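Local structure of Phikz039 (Pseudomonas phage phikz, 3ZBQ) at residues S158-I163 with W208-K213. The protein belongs to the tubulin-like proteins of bacteriophages (PhuZ) and is modelled with guanosine-5'-diphosphate in its nucleotide pocket. Numbering follows the deposited sequence.
Sequences SKVPMI and WAHFHK
With chi1 of 66°, His212 holds its CG between its own backbone N and carbonyl carbon, and Phe211 does likewise at 52°; the rings that follow pack against Pro161. In this tubulin-like fold, the loop that links helix 138-158, ended by a Schellman motif, to strand 163-168 packs on the end of helix 202-209 and the turn after it. Pro161 CD sits over one face of the His212 imidazole, 3.6 Å from its centroid and 23° off the ring normal, a CH-pi contact displaced toward ND1. Val160 CA lies over the same face, while Lys213 CG approaches the opposite one. Further along the proline ring, Pro161 CG meets Phe211 CZ at 3.8 Å, the proline and the phenylalanine running antiparallel past one another. Val160 turns its CG1 methyl to His210 CD2, 3.8 Å away. Beyond, Ile163 CD1 packs on Ala209 CB, and the Ile163 side chain also touches Val222 and Leu224 of the adjoining strand 222-227.

No direct hydrogen bond crosses the interface; two waters do the bridging. One donates to Lys159 O, the carbonyl of the positive-phi residue closing the Schellman motif, and lies in the plane of the His212 ring, 3.1 Å from His212 NE2. The other donates to both Pro161 O and Ala209 O, at 2.8 and 2.9 Å.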
loop_
_atom_site.group_PDB
_atom_site.type_symbol
_atom_site.label_atom_id
_atom_site.label_comp_id
_atom_site.label_asym_id
_atom_site.label_seq_id
_atom_site.Cartn_x
_atom_site.Cartn_y
_atom_site.Cartn_z
ATOM N N SER A 158 -10.745 -8.506 8.580
ATOM C CA SER A 158 -9.847 -8.432 9.731
ATOM C C SER A 158 -10.457 -7.648 10.884
ATOM O O SER A 158 -9.903 -7.649 11.991
ATOM C CB SER A 158 -8.480 -7.849 9.354
ATOM O OG SER A 158 -8.557 -6.467 9.057
ATOM N N LYS A 159 -11.589 -6.988 10.621
ATOM C CA LYS A 159 -12.320 -6.209 11.634
ATOM C C LYS A 159 -11.508 -5.050 12.204
ATOM O O LYS A 159 -11.705 -4.636 13.353
ATOM C CB LYS A 159 -12.816 -7.115 12.760
ATOM C CG LYS A 159 -13.460 -8.397 12.254
ATOM C CD LYS A 159 -13.843 -9.288 13.402
ATOM C CE LYS A 159 -14.162 -10.665 12.901
ATOM N NZ LYS A 159 -14.741 -11.504 13.982
ATOM N N VAL A 160 -10.596 -4.533 11.389
ATOM C CA VAL A 160 -9.718 -3.439 11.771
ATOM C C VAL A 160 -9.609 -2.564 10.535
ATOM O O VAL A 160 -9.328 -3.081 9.448
ATOM C CB VAL A 160 -8.305 -3.958 12.121
ATOM C CG1 VAL A 160 -7.340 -2.798 12.326
ATOM C CG2 VAL A 160 -8.324 -4.856 13.350
ATOM N N PRO A 161 -9.840 -1.247 10.674
ATOM C CA PRO A 161 -9.747 -0.372 9.495
ATOM C C PRO A 161 -8.377 -0.486 8.836
ATOM O O PRO A 161 -7.339 -0.411 9.503
ATOM C CB PRO A 161 -9.938 1.035 10.082
ATOM C CG PRO A 161 -10.705 0.801 11.356
ATOM C CD PRO A 161 -10.151 -0.486 11.899
ATOM N N MET A 162 -8.366 -0.699 7.528
ATOM C CA MET A 162 -7.109 -0.780 6.820
ATOM C C MET A 162 -6.652 0.629 6.474
ATOM O O MET A 162 -7.369 1.378 5.812
ATOM C CB MET A 162 -7.260 -1.626 5.548
ATOM C CG MET A 162 -5.968 -1.813 4.850
ATOM S SD MET A 162 -6.068 -3.062 3.577
ATOM C CE MET A 162 -4.411 -2.874 2.946
ATOM N N ILE A 163 -5.462 0.990 6.943
ATOM C CA ILE A 163 -4.937 2.335 6.760
ATOM C C ILE A 163 -4.062 2.365 5.514
ATOM O O ILE A 163 -3.071 1.634 5.422
ATOM C CB ILE A 163 -4.076 2.763 7.973
ATOM C CG1 ILE A 163 -4.899 2.745 9.257
ATOM C CG2 ILE A 163 -3.437 4.133 7.733
ATOM C CD1 ILE A 163 -4.046 2.766 10.509
ATOM N N TRP A 208 -3.953 5.040 18.157
ATOM C CA TRP A 208 -4.035 6.003 17.066
ATOM C C TRP A 208 -4.453 5.234 15.802
ATOM O O TRP A 208 -5.375 5.631 15.083
ATOM C CB TRP A 208 -2.679 6.721 16.883
ATOM C CG TRP A 208 -2.490 7.335 15.509
ATOM C CD1 TRP A 208 -3.068 8.482 15.029
ATOM C CD2 TRP A 208 -1.685 6.812 14.434
ATOM N NE1 TRP A 208 -2.660 8.701 13.720
ATOM C CE2 TRP A 208 -1.812 7.697 13.345
ATOM C CE3 TRP A 208 -0.859 5.687 14.303
ATOM C CZ2 TRP A 208 -1.148 7.477 12.121
ATOM C CZ3 TRP A 208 -0.204 5.476 13.083
ATOM C CH2 TRP A 208 -0.349 6.369 12.021
ATOM N N ALA A 209 -3.814 4.096 15.576
ATOM C CA ALA A 209 -4.092 3.278 14.398
ATOM C C ALA A 209 -5.404 2.505 14.562
ATOM O O ALA A 209 -6.167 2.344 13.610
ATOM C CB ALA A 209 -2.935 2.323 14.149
ATOM N N HIS A 210 -5.660 2.023 15.776
ATOM C CA HIS A 210 -6.859 1.227 16.063
ATOM C C HIS A 210 -7.937 2.070 16.751
ATOM O O HIS A 210 -8.480 1.687 17.791
ATOM C CB HIS A 210 -6.498 0.006 16.930
ATOM C CG HIS A 210 -5.604 -0.970 16.237
ATOM N ND1 HIS A 210 -4.935 -1.976 16.907
ATOM C CD2 HIS A 210 -5.251 -1.091 14.935
ATOM C CE1 HIS A 210 -4.226 -2.677 16.044
ATOM N NE2 HIS A 210 -4.398 -2.162 14.838
ATOM N N PHE A 211 -8.232 3.222 16.163
ATOM C CA PHE A 211 -9.178 4.187 16.726
ATOM C C PHE A 211 -10.603 3.632 16.808
ATOM O O PHE A 211 -11.452 4.177 17.509
ATOM C CB PHE A 211 -9.181 5.436 15.845
ATOM C CG PHE A 211 -9.397 5.118 14.394
ATOM C CD1 PHE A 211 -10.687 4.972 13.888
ATOM C CD2 PHE A 211 -8.320 4.892 13.555
ATOM C CE1 PHE A 211 -10.892 4.636 12.545
ATOM C CE2 PHE A 211 -8.519 4.555 12.225
ATOM C CZ PHE A 211 -9.809 4.435 11.725
ATOM N N HIS A 212 -10.868 2.558 16.069
ATOM C CA HIS A 212 -12.202 1.969 16.033
ATOM C C HIS A 212 -12.559 1.343 17.381
ATOM O O HIS A 212 -13.730 1.069 17.654
ATOM C CB HIS A 212 -12.279 0.920 14.921
ATOM C CG HIS A 212 -11.415 -0.275 15.172
ATOM N ND1 HIS A 212 -10.038 -0.208 15.188
ATOM C CD2 HIS A 212 -11.734 -1.563 15.433
ATOM C CE1 HIS A 212 -9.543 -1.407 15.441
ATOM N NE2 HIS A 212 -10.552 -2.245 15.597
ATOM N N LYS A 213 -11.549 1.137 18.229
ATOM C CA LYS A 213 -11.753 0.540 19.546
ATOM C C LYS A 213 -12.521 1.486 20.463
ATOM O O LYS A 213 -13.113 1.056 21.454
ATOM C CB LYS A 213 -10.406 0.200 20.203
ATOM C CG LYS A 213 -9.668 -1.009 19.624
ATOM C CD LYS A 213 -8.164 -0.930 19.934
ATOM C CE LYS A 213 -7.854 -1.166 21.410
ATOM N NZ LYS A 213 -6.372 -1.219 21.649
HETATM O O HOH W 1 -11.039 -5.239 16.059
HETATM O O HOH W 2 -5.767 0.206 11.754
#